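EmrA (Aquifex aeolicus, PDB 4TKO) serves as the periplasmic adaptor of a major facilitator superfamily multidrug efflux pump and probably takes part in moving xenobiotics out of the cell. Local coordinates at residues L287-V292 against I328-L333; L58-L63 against K211-K216; L23-S28 against Q245-L250; L125-Y130 against R142-V147. One frame throughout, in Å; residues are numbered along the deposited sequence.

In the fold
From the N terminus the chain first enters contact 3, where residues 23-28 will later be met by 245-250; this is the widest of three concentric closures. Within it, 58-63 opens contact 2, closed by 211-216, and within that lies contact 4, between 125-130 and 142-147, which closes a short connection of eleven residues, partly helical, at the far end of the long helices. Contact 1 follows in series after contact 3 has closed, so no two contacts cross. The centres of contacts 2 and 4 are about 101 Å apart, so the two lie far apart along the helical hairpin. Contacts 2 and 3 touch through Lys216 and Val27, joining hairpin base to beta domain; contacts 1 and 3 reach the same antiparallel sheet.

Contact 1 of 4, residues L287-V292 against I328-L333; sequences LFEGVV and ITKGDL
Strands 288-292 and 328-330 run antiparallel but noticeably twisted, their directions 137° apart and their short axes approaching to 4.3 Å. Glu289 pairs with Lys330 in a hydrogen-bonded pair, whereas Gly290 faces Ile328 in a non-hydrogen-bonded one, a shift of one residue that marks a beta bulge. Its focus is the carbonyl of Glu289. Thr329 N lies in the carbonyl plane of Glu289 and bonds to Glu289 O at 2.6 Å, with an N-H...O angle of 163°, while Lys330 N reaches the same Glu289 O at 3.2 Å from above that plane. Thr329 OG1 adds a weak bond to this oxygen, and the return bond from Glu289 N to Lys330 O is weak too.

Glu289 and Lys330 lie side by side, both extended with CG anti to the backbone N, and touch at Glu289 CB and Lys330 CB, 3.9 Å apart. Their charged ends do not meet; Glu289 OE2 instead forms a salt bridge with Lys275. Phe288 has CG beside its backbone N, and its ring packs on the loop 331-332 that follows strand 328-330: CD1 lies 3.7 Å from Gly331 CA, and the ring edge receives Asp332 O in plane. A CB on Gly331 would clash with Phe288 CD1 and, at phi 127°, jam against the preceding carbonyl O. In this AaeA-like beta-barrel, then, pairing concentrates on one carbonyl gripped by two main-chain donors, and the ring's seat depends on glycine.

Contact 2 of 4, residues L58-L63 against K211-K216; sequences LEKRTL and KTAEQK
Lys60 and Glu214 make the firmer of two charged links between these helices. Lys60 has CG anti to the backbone N (chi1 171°) and stays extended to its ammonium, so that NZ comes 3.0 Å from Glu214 OE2 in a salt bridge. Glu214 meets it obliquely, bent at chi2 (147°), and its CG lies 3.4 Å from Lys60 CE, so the aliphatic parts pack beside the charges. The two helices run antiparallel, with axes 9.0 Å apart and directions 162° apart, as the two arms of the adaptor's helical hairpin, largely within predicted coiled coil. Between the charged links Ala213 points its methyl at the opposite helix, CB standing 3.8 Å from Lys60 CB. Glu59, also anti at chi1, and Lys216, with CG beside its backbone N, cross at about a right angle; both chains are extended, yet the bridge from Glu59 OE2 to Lys216 NZ is long at 3.8 Å. Leu63 lies against Arg209 and Ile210 of helix 202-218.

Contact 3 of 4, residues L23-S28 against Q245-L250; sequences LSFRVS and QPAFAL
Gln245 approaches with its backbone: its O lies 3.4 Å from Ser24 CB, while its CB points away, and OE1 accepts a hydrogen bond from Arg242 N. Pro246 follows with a CA-H...O contact, its CA 3.4 Å from Leu23 O. That same carbonyl takes the stronger bond from the next residue, for Ala247 N donates to Leu23 O at 2.7 Å, almost along the C=O axis (174°). The methyl of Ala247 points toward the other segment and meets Phe25, whose CE1 lies 4.2 Å from Ala247 CB. Phe248 returns a bond through its carbonyl, Phe248 O accepting from Leu23 N at 2.8 Å, in the carbonyl plane and nearly straight at 171°. Leu250 then adds an apolar touch, its CD2 4.3 Å from Leu23 CD1. Leu48 packs on both Leu23 and Phe248, and Leu222 on Phe25, Ala247 and Phe248. Ala247 and Phe248 thus both face Leu23, a classic beta bulge, here in the antiparallel sheet of a barrel-sandwich hybrid domain of the CzcB-like family.

Contact 4 of 4, residues L125-Y130 against R142-V147; sequences LDWERY and RKFEEV
Near the far tip of the adaptor's helical hairpin, the two antiparallel arms interlock, and the contact between 125-130 and 142-147 is apolar, made by aromatic and branched side chains. The short helix axes lie 9.2 Å apart with directions 155° apart, and Trp127, Tyr130, Phe144 and Val147 fill the space between them. Val147 splits its two methyls between two hollows. With CG1 anti to the backbone N (chi1 163°), it presses that methyl against the Trp127 backbone, CG1 being 3.5 Å from Trp127 CA, while its other branch, CG2, sits over the centre of the Tyr130 ring as a CH-pi contact, 4.0 Å from the centroid. Phe144, its CG likewise anti to the backbone N, wedges between Trp127 and Tyr130. Its tip, CZ, lies over one face of the indole near the rim, 3.8 Å from Trp127 CE2; the five-membered ring of Trp127 and the Phe144 ring are turned 48° apart, so the pair is oblique. The edge of the same ring meets Tyr130, Phe144 CD1 lying 3.6 Å from Tyr130 CB, and also takes Trp127 O in plane. Beyond the wedge, Tyr130 CE2 leans on Lys143 CB. Just past the contact, one hydrogen bond joins the arms, from Trp127 NE1 to Asp148 OD2.

Contact 1 of 4, residues L287-V292 against I328-L333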
loop_
_atom_site.group_PDB
_atom_site.type_symbol
_atom_site.label_atom_id
_atom_site.label_comp_id
_atom_site.label_asym_id
_atom_site.label_seq_id
_atom_site.Cartn_x
_atom_site.Cartn_y
_atom_site.Cartn_z
ATOM N N LEU A 287 -15.022 -11.405 52.890
ATOM C CA LEU A 287 -13.843 -11.948 53.515
ATOM C C LEU A 287 -12.851 -12.436 52.472
ATOM O O LEU A 287 -12.991 -13.530 51.931
ATOM C CB LEU A 287 -14.201 -13.096 54.450
ATOM C CG LEU A 287 -12.967 -13.561 55.219
ATOM C CD1 LEU A 287 -12.622 -12.545 56.320
ATOM C CD2 LEU A 287 -13.147 -14.950 55.774
ATOM N N PHE A 288 -11.839 -11.628 52.191
ATOM C CA PHE A 288 -10.745 -12.104 51.367
ATOM C C PHE A 288 -9.942 -13.133 52.132
ATOM O O PHE A 288 -9.946 -13.156 53.356
ATOM C CB PHE A 288 -9.873 -10.951 50.920
ATOM C CG PHE A 288 -10.562 -10.036 49.979
ATOM C CD1 PHE A 288 -10.499 -10.259 48.613
ATOM C CD2 PHE A 288 -11.315 -8.973 50.455
ATOM C CE1 PHE A 288 -11.152 -9.409 47.728
ATOM C CE2 PHE A 288 -11.981 -8.130 49.576
ATOM C CZ PHE A 288 -11.897 -8.353 48.211
ATOM N N GLU A 289 -9.233 -13.972 51.398
ATOM C CA GLU A 289 -8.665 -15.177 51.964
ATOM C C GLU A 289 -7.368 -15.489 51.234
ATOM O O GLU A 289 -7.273 -15.313 50.016
ATOM C CB GLU A 289 -9.681 -16.313 51.839
ATOM C CG GLU A 289 -9.253 -17.677 52.329
ATOM C CD GLU A 289 -10.417 -18.672 52.296
ATOM O OE1 GLU A 289 -11.564 -18.253 52.595
ATOM O OE2 GLU A 289 -10.190 -19.857 51.955
ATOM N N GLY A 290 -6.353 -15.930 51.967
ATOM C CA GLY A 290 -5.100 -16.253 51.312
ATOM C C GLY A 290 -4.115 -17.026 52.151
ATOM O O GLY A 290 -4.414 -17.433 53.280
ATOM N N VAL A 291 -2.933 -17.225 51.579
ATOM C CA VAL A 291 -1.815 -17.847 52.281
ATOM C C VAL A 291 -0.607 -16.927 52.348
ATOM O O VAL A 291 -0.453 -16.011 51.537
ATOM C CB VAL A 291 -1.347 -19.149 51.608
ATOM C CG1 VAL A 291 -2.244 -20.298 51.990
ATOM C CG2 VAL A 291 -1.266 -18.945 50.103
ATOM N N VAL A 292 0.270 -17.216 53.298
ATOM C CA VAL A 292 1.487 -16.467 53.462
ATOM C C VAL A 292 2.476 -16.828 52.366
ATOM O O VAL A 292 2.930 -17.967 52.284
ATOM C CB VAL A 292 2.081 -16.727 54.830
ATOM C CG1 VAL A 292 3.222 -15.765 55.098
ATOM C CG2 VAL A 292 0.987 -16.566 55.868
ATOM N N ILE A 328 -3.525 -13.710 47.632
ATOM C CA ILE A 328 -4.979 -13.845 47.727
ATOM C C ILE A 328 -5.495 -15.072 46.999
ATOM O O ILE A 328 -5.059 -15.381 45.888
ATOM C CB ILE A 328 -5.671 -12.631 47.155
ATOM C CG1 ILE A 328 -4.976 -11.369 47.660
ATOM C CG2 ILE A 328 -7.160 -12.680 47.466
ATOM C CD1 ILE A 328 -5.619 -10.087 47.190
ATOM N N THR A 329 -6.434 -15.771 47.617
ATOM C CA THR A 329 -6.904 -17.027 47.042
ATOM C C THR A 329 -8.422 -17.137 46.934
ATOM O O THR A 329 -8.925 -18.021 46.251
ATOM C CB THR A 329 -6.383 -18.223 47.845
ATOM O OG1 THR A 329 -6.743 -18.078 49.229
ATOM C CG2 THR A 329 -4.862 -18.317 47.700
ATOM N N LYS A 330 -9.145 -16.245 47.602
ATOM C CA LYS A 330 -10.586 -16.187 47.452
ATOM C C LYS A 330 -11.083 -14.783 47.755
ATOM O O LYS A 330 -10.603 -14.137 48.685
ATOM C CB LYS A 330 -11.256 -17.221 48.360
ATOM C CG LYS A 330 -12.769 -17.189 48.323
ATOM C CD LYS A 330 -13.346 -18.467 48.902
ATOM C CE LYS A 330 -14.868 -18.410 48.951
ATOM N NZ LYS A 330 -15.474 -19.681 49.451
ATOM N N GLY A 331 -12.035 -14.310 46.955
ATOM C CA GLY A 331 -12.546 -12.952 47.070
ATOM C C GLY A 331 -12.486 -12.231 45.731
ATOM O O GLY A 331 -11.704 -12.597 44.829
ATOM N N ASP A 332 -13.303 -11.190 45.595
ATOM C CA ASP A 332 -13.437 -10.510 44.311
ATOM C C ASP A 332 -12.293 -9.527 44.000
ATOM O O ASP A 332 -12.308 -8.366 44.430
ATOM C CB ASP A 332 -14.781 -9.775 44.257
ATOM C CG ASP A 332 -15.115 -9.274 42.862
ATOM O OD1 ASP A 332 -14.425 -9.681 41.895
ATOM O OD2 ASP A 332 -16.070 -8.483 42.728
ATOM N N LEU A 333 -11.332 -9.988 43.211
ATOM C CA LEU A 333 -10.166 -9.185 42.850
ATOM C C LEU A 333 -10.474 -7.855 42.179
ATOM O O LEU A 333 -9.772 -6.883 42.396
ATOM C CB LEU A 333 -9.249 -9.982 41.934
ATOM C CG LEU A 333 -8.703 -11.202 42.643
ATOM C CD1 LEU A 333 -7.823 -11.981 41.718
ATOM C CD2 LEU A 333 -7.949 -10.730 43.853
#

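Contact 2 of 4, residues L58-L63 against K211-K216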
loop_
_atom_site.group_PDB
_atom_site.type_symbol
_atom_site.label_atom_id
_atom_site.label_comp_id
_atom_site.label_asym_id
_atom_site.label_seq_id
_atom_site.Cartn_x
_atom_site.Cartn_y
_atom_site.Cartn_z
ATOM N N LEU A 58 -6.535 17.696 9.998
ATOM C CA LEU A 58 -6.132 18.643 8.977
ATOM C C LEU A 58 -5.004 18.033 8.157
ATOM O O LEU A 58 -5.059 18.002 6.929
ATOM C CB LEU A 58 -5.687 19.969 9.601
ATOM C CG LEU A 58 -5.267 21.027 8.577
ATOM C CD1 LEU A 58 -6.485 21.649 7.894
ATOM C CD2 LEU A 58 -4.375 22.091 9.194
ATOM N N GLU A 59 -3.988 17.542 8.855
ATOM C CA GLU A 59 -2.837 16.904 8.232
ATOM C C GLU A 59 -3.266 15.837 7.233
ATOM O O GLU A 59 -2.699 15.732 6.156
ATOM C CB GLU A 59 -1.926 16.294 9.297
ATOM C CG GLU A 59 -0.698 15.577 8.756
ATOM C CD GLU A 59 0.016 14.745 9.822
ATOM O OE1 GLU A 59 -0.588 13.765 10.317
ATOM O OE2 GLU A 59 1.175 15.072 10.171
ATOM N N LYS A 60 -4.276 15.057 7.589
ATOM C CA LYS A 60 -4.769 14.017 6.704
ATOM C C LYS A 60 -5.449 14.636 5.496
ATOM O O LYS A 60 -5.249 14.206 4.365
ATOM C CB LYS A 60 -5.745 13.090 7.430
ATOM C CG LYS A 60 -6.462 12.108 6.516
ATOM C CD LYS A 60 -7.496 11.292 7.274
ATOM C CE LYS A 60 -8.427 10.547 6.335
ATOM N NZ LYS A 60 -9.676 10.077 7.004
ATOM N N ARG A 61 -6.252 15.658 5.731
ATOM C CA ARG A 61 -7.046 16.213 4.655
ATOM C C ARG A 61 -6.210 17.152 3.803
ATOM O O ARG A 61 -6.496 17.331 2.630
ATOM C CB ARG A 61 -8.282 16.900 5.216
ATOM C CG ARG A 61 -9.260 15.883 5.816
ATOM C CD ARG A 61 -10.472 16.551 6.429
ATOM N NE ARG A 61 -11.079 17.493 5.497
ATOM C CZ ARG A 61 -12.052 18.337 5.821
ATOM N NH1 ARG A 61 -12.527 18.348 7.061
ATOM N NH2 ARG A 61 -12.547 19.167 4.908
ATOM N N THR A 62 -5.162 17.726 4.382
ATOM C CA THR A 62 -4.156 18.417 3.585
ATOM C C THR A 62 -3.593 17.449 2.543
ATOM O O THR A 62 -3.222 17.845 1.444
ATOM C CB THR A 62 -3.000 18.969 4.458
ATOM O OG1 THR A 62 -3.443 20.129 5.174
ATOM C CG2 THR A 62 -1.798 19.356 3.606
ATOM N N LEU A 63 -3.545 16.170 2.894
ATOM C CA LEU A 63 -2.995 15.158 2.006
ATOM C C LEU A 63 -4.028 14.693 1.001
ATOM O O LEU A 63 -3.687 14.348 -0.125
ATOM C CB LEU A 63 -2.480 13.952 2.792
ATOM C CG LEU A 63 -1.268 14.086 3.718
ATOM C CD1 LEU A 63 -0.894 12.729 4.241
ATOM C CD2 LEU A 63 -0.086 14.730 3.029
ATOM N N LYS A 211 -2.805 6.639 5.158
ATOM C CA LYS A 211 -2.956 5.492 6.049
ATOM C C LYS A 211 -2.312 5.738 7.413
ATOM O O LYS A 211 -2.820 5.302 8.448
ATOM C CB LYS A 211 -2.343 4.252 5.392
ATOM C CG LYS A 211 -2.453 2.967 6.184
ATOM C CD LYS A 211 -1.859 1.800 5.407
ATOM C CE LYS A 211 -2.008 0.488 6.166
ATOM N NZ LYS A 211 -1.446 -0.646 5.389
ATOM N N THR A 212 -1.194 6.453 7.390
ATOM C CA THR A 212 -0.427 6.748 8.582
ATOM C C THR A 212 -1.069 7.880 9.390
ATOM O O THR A 212 -1.142 7.819 10.620
ATOM C CB THR A 212 1.016 7.105 8.208
ATOM O OG1 THR A 212 1.778 5.898 8.086
ATOM C CG2 THR A 212 1.647 7.988 9.263
ATOM N N ALA A 213 -1.540 8.905 8.689
ATOM C CA ALA A 213 -2.313 9.972 9.307
ATOM C C ALA A 213 -3.597 9.448 9.971
ATOM O O ALA A 213 -3.934 9.845 11.081
ATOM C CB ALA A 213 -2.649 11.023 8.286
ATOM N N GLU A 214 -4.318 8.562 9.301
ATOM C CA GLU A 214 -5.511 7.991 9.912
ATOM C C GLU A 214 -5.146 7.235 11.178
ATOM O O GLU A 214 -5.981 7.084 12.070
ATOM C CB GLU A 214 -6.257 7.076 8.936
ATOM C CG GLU A 214 -7.282 7.816 8.075
ATOM C CD GLU A 214 -7.447 7.220 6.669
ATOM O OE1 GLU A 214 -6.635 6.349 6.272
ATOM O OE2 GLU A 214 -8.396 7.629 5.959
ATOM N N GLN A 215 -3.902 6.767 11.267
ATOM C CA GLN A 215 -3.479 6.081 12.482
ATOM C C GLN A 215 -3.330 7.089 13.595
ATOM O O GLN A 215 -3.849 6.890 14.690
ATOM C CB GLN A 215 -2.176 5.317 12.287
ATOM C CG GLN A 215 -2.383 3.811 12.267
ATOM C CD GLN A 215 -3.128 3.308 13.488
ATOM O OE1 GLN A 215 -2.846 3.729 14.603
ATOM N NE2 GLN A 215 -4.091 2.406 13.280
ATOM N N LYS A 216 -2.635 8.183 13.307
ATOM C CA LYS A 216 -2.425 9.217 14.304
ATOM C C LYS A 216 -3.781 9.685 14.853
ATOM O O LYS A 216 -3.930 9.913 16.053
ATOM C CB LYS A 216 -1.625 10.385 13.718
ATOM C CG LYS A 216 -0.274 9.974 13.160
ATOM C CD LYS A 216 0.593 11.160 12.759
ATOM C CE LYS A 216 1.869 10.662 12.082
ATOM N NZ LYS A 216 2.488 11.658 11.149
#

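Contact 3 of 4, residues L23-S28 against Q245-L250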
loop_
_atom_site.group_PDB
_atom_site.type_symbol
_atom_site.label_atom_id
_atom_site.label_comp_id
_atom_site.label_asym_id
_atom_site.label_seq_id
_atom_site.Cartn_x
_atom_site.Cartn_y
_atom_site.Cartn_z
ATOM N N LEU A 23 0.138 3.661 30.916
ATOM C CA LEU A 23 -0.452 3.853 29.593
ATOM C C LEU A 23 -0.146 5.227 29.043
ATOM O O LEU A 23 -0.108 6.209 29.773
ATOM C CB LEU A 23 -1.967 3.666 29.613
ATOM C CG LEU A 23 -2.406 2.394 30.314
ATOM C CD1 LEU A 23 -3.913 2.289 30.270
ATOM C CD2 LEU A 23 -1.726 1.213 29.664
ATOM N N SER A 24 0.024 5.298 27.734
ATOM C CA SER A 24 0.362 6.549 27.103
ATOM C C SER A 24 -0.352 6.666 25.753
ATOM O O SER A 24 -0.848 5.682 25.232
ATOM C CB SER A 24 1.878 6.639 26.947
ATOM O OG SER A 24 2.293 5.775 25.906
ATOM N N PHE A 25 -0.424 7.878 25.211
ATOM C CA PHE A 25 -0.859 8.081 23.829
ATOM C C PHE A 25 0.341 7.842 22.905
ATOM O O PHE A 25 1.489 8.111 23.294
ATOM C CB PHE A 25 -1.414 9.501 23.622
ATOM C CG PHE A 25 -2.660 9.811 24.428
ATOM C CD1 PHE A 25 -2.564 10.235 25.739
ATOM C CD2 PHE A 25 -3.929 9.708 23.854
ATOM C CE1 PHE A 25 -3.708 10.522 26.486
ATOM C CE2 PHE A 25 -5.067 9.998 24.582
ATOM C CZ PHE A 25 -4.958 10.406 25.899
ATOM N N ARG A 26 0.090 7.336 21.697
ATOM C CA ARG A 26 1.174 7.104 20.740
ATOM C C ARG A 26 1.465 8.375 19.954
ATOM O O ARG A 26 2.432 8.455 19.207
ATOM C CB ARG A 26 0.844 5.943 19.805
ATOM C CG ARG A 26 0.445 4.649 20.541
ATOM C CD ARG A 26 0.175 3.507 19.584
ATOM N NE ARG A 26 1.238 3.383 18.590
ATOM C CZ ARG A 26 1.031 3.235 17.281
ATOM N NH1 ARG A 26 -0.206 3.177 16.804
ATOM N NH2 ARG A 26 2.058 3.136 16.446
ATOM N N VAL A 27 0.639 9.387 20.160
ATOM C CA VAL A 27 0.885 10.710 19.605
ATOM C C VAL A 27 0.760 11.763 20.709
ATOM O O VAL A 27 0.192 11.502 21.781
ATOM C CB VAL A 27 -0.107 11.057 18.451
ATOM C CG1 VAL A 27 0.064 10.110 17.294
ATOM C CG2 VAL A 27 -1.533 11.022 18.945
ATOM N N SER A 28 1.270 12.958 20.443
ATOM C CA SER A 28 1.111 14.051 21.380
ATOM C C SER A 28 -0.156 14.842 21.064
ATOM O O SER A 28 -0.725 14.714 19.986
ATOM C CB SER A 28 2.336 14.969 21.353
ATOM O OG SER A 28 2.435 15.635 20.112
ATOM N N GLN A 245 4.200 9.486 27.064
ATOM C CA GLN A 245 4.172 10.022 28.393
ATOM C C GLN A 245 2.997 9.499 29.146
ATOM O O GLN A 245 1.904 9.593 28.683
ATOM C CB GLN A 245 4.063 11.516 28.285
ATOM C CG GLN A 245 3.679 12.242 29.548
ATOM C CD GLN A 245 3.330 13.691 29.339
ATOM O OE1 GLN A 245 3.458 14.188 28.269
ATOM N NE2 GLN A 245 2.904 14.354 30.349
ATOM N N PRO A 246 3.246 8.955 30.319
ATOM C CA PRO A 246 2.273 8.243 31.151
ATOM C C PRO A 246 1.011 9.063 31.461
ATOM O O PRO A 246 1.078 10.187 31.962
ATOM C CB PRO A 246 3.059 7.964 32.434
ATOM C CG PRO A 246 4.483 7.968 32.011
ATOM C CD PRO A 246 4.557 9.053 30.981
ATOM N N ALA A 247 -0.139 8.472 31.165
ATOM C CA ALA A 247 -1.436 9.082 31.404
ATOM C C ALA A 247 -2.159 8.395 32.576
ATOM O O ALA A 247 -2.710 9.073 33.442
ATOM C CB ALA A 247 -2.287 9.021 30.133
ATOM N N PHE A 248 -2.179 7.059 32.574
ATOM C CA PHE A 248 -2.705 6.281 33.695
ATOM C C PHE A 248 -1.756 5.170 34.075
ATOM O O PHE A 248 -0.852 4.804 33.311
ATOM C CB PHE A 248 -4.069 5.645 33.381
ATOM C CG PHE A 248 -5.104 6.614 32.897
ATOM C CD1 PHE A 248 -5.092 7.063 31.584
ATOM C CD2 PHE A 248 -6.097 7.060 33.746
ATOM C CE1 PHE A 248 -6.044 7.952 31.142
ATOM C CE2 PHE A 248 -7.054 7.953 33.308
ATOM C CZ PHE A 248 -7.034 8.394 32.006
ATOM N N ALA A 249 -1.984 4.620 35.261
ATOM C CA ALA A 249 -1.421 3.329 35.616
ATOM C C ALA A 249 -2.550 2.290 35.734
ATOM O O ALA A 249 -3.565 2.539 36.373
ATOM C CB ALA A 249 -0.651 3.434 36.891
ATOM N N LEU A 250 -2.375 1.141 35.094
ATOM C CA LEU A 250 -3.381 0.094 35.130
ATOM C C LEU A 250 -2.848 -1.121 35.851
ATOM O O LEU A 250 -1.744 -1.578 35.574
ATOM C CB LEU A 250 -3.810 -0.302 33.729
ATOM C CG LEU A 250 -5.258 -0.769 33.632
ATOM C CD1 LEU A 250 -6.178 0.322 34.118
ATOM C CD2 LEU A 250 -5.580 -1.134 32.204
#

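Contact 4 of 4, residues L125-Y130 against R142-V147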
loop_
_atom_site.group_PDB
_atom_site.type_symbol
_atom_site.label_atom_id
_atom_site.label_comp_id
_atom_site.label_asym_id
_atom_site.label_seq_id
_atom_site.Cartn_x
_atom_site.Cartn_y
_atom_site.Cartn_z
ATOM N N LEU A 125 13.544 -12.430 -82.275
ATOM C CA LEU A 125 13.945 -13.513 -83.160
ATOM C C LEU A 125 13.449 -13.289 -84.594
ATOM O O LEU A 125 14.207 -13.453 -85.547
ATOM C CB LEU A 125 13.442 -14.852 -82.621
ATOM C CG LEU A 125 14.042 -15.179 -81.251
ATOM C CD1 LEU A 125 13.718 -16.602 -80.860
ATOM C CD2 LEU A 125 15.554 -14.922 -81.203
ATOM N N ASP A 126 12.186 -12.913 -84.754
ATOM C CA ASP A 126 11.663 -12.650 -86.090
ATOM C C ASP A 126 12.514 -11.580 -86.747
ATOM O O ASP A 126 12.929 -11.726 -87.890
ATOM C CB ASP A 126 10.195 -12.214 -86.054
ATOM C CG ASP A 126 9.240 -13.388 -85.891
ATOM O OD1 ASP A 126 9.646 -14.542 -86.165
ATOM O OD2 ASP A 126 8.078 -13.151 -85.494
ATOM N N TRP A 127 12.788 -10.522 -85.992
ATOM C CA TRP A 127 13.614 -9.411 -86.442
ATOM C C TRP A 127 14.982 -9.890 -86.940
ATOM O O TRP A 127 15.359 -9.599 -88.077
ATOM C CB TRP A 127 13.776 -8.392 -85.306
ATOM C CG TRP A 127 14.209 -7.031 -85.757
ATOM C CD1 TRP A 127 13.399 -5.979 -86.120
ATOM C CD2 TRP A 127 15.554 -6.568 -85.893
ATOM N NE1 TRP A 127 14.169 -4.893 -86.475
ATOM C CE2 TRP A 127 15.502 -5.225 -86.342
ATOM C CE3 TRP A 127 16.814 -7.152 -85.684
ATOM C CZ2 TRP A 127 16.643 -4.465 -86.586
ATOM C CZ3 TRP A 127 17.953 -6.399 -85.922
ATOM C CH2 TRP A 127 17.858 -5.068 -86.370
ATOM N N GLU A 128 15.713 -10.620 -86.096
ATOM C CA GLU A 128 17.008 -11.201 -86.485
ATOM C C GLU A 128 16.916 -11.956 -87.802
ATOM O O GLU A 128 17.719 -11.753 -88.716
ATOM C CB GLU A 128 17.537 -12.161 -85.413
ATOM C CG GLU A 128 17.956 -11.519 -84.092
ATOM C CD GLU A 128 18.850 -12.438 -83.259
ATOM O OE1 GLU A 128 18.358 -13.028 -82.269
ATOM O OE2 GLU A 128 20.047 -12.569 -83.601
ATOM N N ARG A 129 15.927 -12.839 -87.880
ATOM C CA ARG A 129 15.705 -13.672 -89.045
ATOM C C ARG A 129 15.406 -12.810 -90.272
ATOM O O ARG A 129 16.158 -12.826 -91.246
ATOM C CB ARG A 129 14.568 -14.658 -88.756
ATOM C CG ARG A 129 13.925 -15.315 -89.963
ATOM C CD ARG A 129 12.750 -16.183 -89.527
ATOM N NE ARG A 129 12.057 -16.788 -90.662
ATOM C CZ ARG A 129 10.761 -17.087 -90.678
ATOM N NH1 ARG A 129 9.997 -16.838 -89.616
ATOM N NH2 ARG A 129 10.228 -17.627 -91.763
ATOM N N TYR A 130 14.317 -12.053 -90.222
ATOM C CA TYR A 130 13.932 -11.187 -91.331
ATOM C C TYR A 130 15.065 -10.241 -91.777
ATOM O O TYR A 130 15.170 -9.896 -92.950
ATOM C CB TYR A 130 12.700 -10.373 -90.954
ATOM C CG TYR A 130 11.378 -11.060 -91.211
ATOM C CD1 TYR A 130 10.899 -12.041 -90.356
ATOM C CD2 TYR A 130 10.589 -10.694 -92.297
ATOM C CE1 TYR A 130 9.675 -12.660 -90.595
ATOM C CE2 TYR A 130 9.368 -11.301 -92.541
ATOM C CZ TYR A 130 8.917 -12.282 -91.692
ATOM O OH TYR A 130 7.703 -12.877 -91.951
ATOM N N ARG A 142 9.732 -4.292 -97.213
ATOM C CA ARG A 142 8.420 -4.064 -96.609
ATOM C C ARG A 142 8.111 -5.049 -95.495
ATOM O O ARG A 142 7.440 -4.718 -94.524
ATOM C CB ARG A 142 7.323 -4.152 -97.672
ATOM C CG ARG A 142 5.896 -4.083 -97.126
ATOM C CD ARG A 142 5.025 -5.173 -97.744
ATOM N NE ARG A 142 5.374 -5.413 -99.146
ATOM C CZ ARG A 142 4.946 -6.446 -99.872
ATOM N NH1 ARG A 142 4.143 -7.360 -99.337
ATOM N NH2 ARG A 142 5.328 -6.566 -101.140
ATOM N N LYS A 143 8.594 -6.272 -95.644
ATOM C CA LYS A 143 8.304 -7.301 -94.666
ATOM C C LYS A 143 9.213 -7.178 -93.449
ATOM O O LYS A 143 8.825 -7.524 -92.341
ATOM C CB LYS A 143 8.437 -8.684 -95.306
ATOM C CG LYS A 143 7.124 -9.216 -95.870
ATOM C CD LYS A 143 7.239 -9.607 -97.339
ATOM C CE LYS A 143 6.013 -10.392 -97.772
ATOM N NZ LYS A 143 5.673 -11.426 -96.747
ATOM N N PHE A 144 10.418 -6.674 -93.655
ATOM C CA PHE A 144 11.366 -6.588 -92.561
ATOM C C PHE A 144 11.130 -5.368 -91.691
ATOM O O PHE A 144 11.208 -5.453 -90.472
ATOM C CB PHE A 144 12.789 -6.561 -93.079
ATOM C CG PHE A 144 13.791 -6.167 -92.045
ATOM C CD1 PHE A 144 14.078 -7.007 -90.984
ATOM C CD2 PHE A 144 14.462 -4.964 -92.138
ATOM C CE1 PHE A 144 15.014 -6.652 -90.031
ATOM C CE2 PHE A 144 15.404 -4.605 -91.193
ATOM C CZ PHE A 144 15.681 -5.452 -90.137
ATOM N N GLU A 145 10.848 -4.231 -92.312
ATOM C CA GLU A 145 10.576 -3.032 -91.538
ATOM C C GLU A 145 9.232 -3.215 -90.834
ATOM O O GLU A 145 8.995 -2.646 -89.770
ATOM C CB GLU A 145 10.592 -1.779 -92.424
ATOM C CG GLU A 145 9.276 -1.471 -93.120
ATOM C CD GLU A 145 9.436 -0.491 -94.278
ATOM O OE1 GLU A 145 10.562 -0.372 -94.822
ATOM O OE2 GLU A 145 8.431 0.156 -94.645
ATOM N N GLU A 146 8.369 -4.034 -91.422
ATOM C CA GLU A 146 7.086 -4.369 -90.808
ATOM C C GLU A 146 7.300 -4.999 -89.427
ATOM O O GLU A 146 6.616 -4.668 -88.456
ATOM C CB GLU A 146 6.302 -5.316 -91.717
ATOM C CG GLU A 146 4.920 -5.695 -91.223
ATOM C CD GLU A 146 4.247 -6.716 -92.127
ATOM O OE1 GLU A 146 4.770 -6.969 -93.239
ATOM O OE2 GLU A 146 3.199 -7.270 -91.722
ATOM N N VAL A 147 8.265 -5.905 -89.356
ATOM C CA VAL A 147 8.692 -6.509 -88.099
ATOM C C VAL A 147 9.370 -5.464 -87.223
ATOM O O VAL A 147 9.038 -5.322 -86.052
ATOM C CB VAL A 147 9.657 -7.702 -88.355
ATOM C CG1 VAL A 147 10.446 -8.084 -87.097
ATOM C CG2 VAL A 147 8.886 -8.891 -88.910
#